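Phenylalanine hydroxylase (Colwellia psychrerythraea 34h, PDB 2V27) catalyses the iron- and tetrahydrobiopterin-dependent hydroxylation of L-phenylalanine to L-tyrosine with O2, as a cold-active monomeric enzyme. Local coordinates at the Fe (III) ion site. Sequence-based numbering; all coordinates share one arbitrary frame.

The Fe (III) ion site. Residues 118, 122-123, 127, 167, 183, 186. With FE (Fe (III) ion), chain B.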
loop_
_atom_site.group_PDB
_atom_site.type_symbol
_atom_site.label_atom_id
_atom_site.label_comp_id
_atom_site.label_asym_id
_atom_site.label_seq_id
_atom_site.Cartn_x
_atom_site.Cartn_y
_atom_site.Cartn_z
ATOM N N PRO A 118 6.375 -10.709 13.473
ATOM C CA PRO A 118 5.731 -10.630 14.777
ATOM C C PRO A 118 6.762 -10.781 15.902
ATOM O O PRO A 118 7.335 -11.869 16.048
ATOM C CB PRO A 118 4.713 -11.818 14.721
ATOM C CG PRO A 118 5.419 -12.829 13.880
ATOM C CD PRO A 118 6.069 -11.984 12.785
ATOM N N HIS A 122 4.202 -7.835 20.002
ATOM C CA HIS A 122 3.051 -8.196 19.156
ATOM C C HIS A 122 2.329 -9.467 19.644
ATOM O O HIS A 122 1.093 -9.479 19.816
ATOM C CB HIS A 122 3.429 -8.351 17.690
ATOM C CG HIS A 122 2.300 -8.874 16.861
ATOM N ND1 HIS A 122 1.123 -8.160 16.676
ATOM C CD2 HIS A 122 2.106 -10.078 16.282
ATOM C CE1 HIS A 122 0.295 -8.888 15.936
ATOM N NE2 HIS A 122 0.871 -10.050 15.683
ATOM N N GLU A 123 3.085 -10.547 19.900
ATOM C CA GLU A 123 2.430 -11.788 20.264
ATOM C C GLU A 123 1.777 -11.719 21.658
ATOM O O GLU A 123 0.606 -12.116 21.825
ATOM C CB GLU A 123 3.472 -12.950 20.228
ATOM C CG GLU A 123 4.171 -13.159 18.905
ATOM C CD GLU A 123 3.229 -13.628 17.784
ATOM O OE1 GLU A 123 1.975 -13.459 17.819
ATOM O OE2 GLU A 123 3.749 -14.184 16.798
ATOM N N HIS A 127 -1.909 -10.726 20.983
ATOM C CA HIS A 127 -2.755 -11.899 20.812
ATOM C C HIS A 127 -3.038 -12.646 22.127
ATOM O O HIS A 127 -4.155 -13.164 22.348
ATOM C CB HIS A 127 -2.102 -12.909 19.863
ATOM C CG HIS A 127 -2.033 -12.454 18.436
ATOM N ND1 HIS A 127 -3.157 -12.174 17.689
ATOM C CD2 HIS A 127 -0.976 -12.258 17.615
ATOM C CE1 HIS A 127 -2.784 -11.836 16.459
ATOM N NE2 HIS A 127 -1.472 -11.885 16.386
ATOM N N GLU A 167 -6.050 -11.587 13.214
ATOM C CA GLU A 167 -5.115 -10.458 13.023
ATOM C C GLU A 167 -5.840 -9.091 12.980
ATOM O O GLU A 167 -5.387 -8.155 13.644
ATOM C CB GLU A 167 -4.228 -10.627 11.803
ATOM C CG GLU A 167 -3.319 -11.809 11.953
ATOM C CD GLU A 167 -2.221 -11.630 13.026
ATOM O OE1 GLU A 167 -1.630 -12.655 13.371
ATOM O OE2 GLU A 167 -1.899 -10.504 13.481
ATOM N N GLY A 183 -3.145 -7.773 15.303
ATOM C CA GLY A 183 -2.403 -6.909 14.391
ATOM C C GLY A 183 -2.744 -5.435 14.558
ATOM O O GLY A 183 -1.922 -4.521 14.342
ATOM N N SER A 186 -1.768 -4.178 18.773
ATOM C CA SER A 186 -0.356 -4.011 19.191
ATOM C C SER A 186 0.297 -2.800 18.529
ATOM O O SER A 186 1.484 -2.519 18.802
ATOM C CB SER A 186 0.480 -5.266 18.934
ATOM O OG SER A 186 0.502 -5.582 17.557
HETATM FE FE FE B . -0.234 -11.579 14.768
HETATM O O HOH W 1 0.946 -13.308 15.318
HETATM O O HOH W 2 0.956 -11.587 13.009
#
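The iron of this biopterin-dependent hydroxylase is held by the family's two-histidine, one-carboxylate facial triad, His122, His127 and Glu167, with two modelled waters giving a distorted six-coordinate shell. Traced outward, His122 shows how a ligand is fixed. From CB, its CG lies anti to the backbone N (chi1 173°), beside the carbonyl carbon, and the ring turned from there (chi2 64°) carries its two nitrogens to separate tasks. His122 NE2 binds FE at 2.1 Å, with CD2 and CE1 flanking the metal on either side of that bond. His122 ND1, on the other side of the ring, gives a hydrogen bond to the Ser186 hydroxyl OG at 2.8 Å. The acceptor lies in the ring plane and the angle at H is 175°, so the bond is nearly straight; it holds the imidazole's rotation, and Ser186 acts as a second-shell support. Donation from ND1 leaves NE2 as the metal ligand and may make it a somewhat stronger donor.

His127 reaches the ion by a different torsion: its CG is anti to the carbonyl carbon, and NE2 binds FE at 2.1 Å. Glu167 shares that first-torsion arrangement, but its chain bends at chi2 and presents both carboxylate oxygens. Glu167 OE1 is 2.2 Å from FE and Glu167 OE2 2.4 Å, an unequal bidentate grip whose small bite is consistent with the distorted geometry. OE2 also sits in plane at the edges of both imidazole rings.

Water 1 binds FE at 2.2 Å and is joined at 2.7 Å to OE1 of Glu123, whose carboxylate therefore touches the metal shell indirectly. Water 2 is a further ligand; in turnover such water positions could give way to O2.

Both histidines and Glu123 come from helix 120-127, within an HExxxH motif, whereas Glu167 ends helix 152-167. These two helices converge on the iron, while the loop residue Ser186, just after helix 182-185, backs His122 from the second shell.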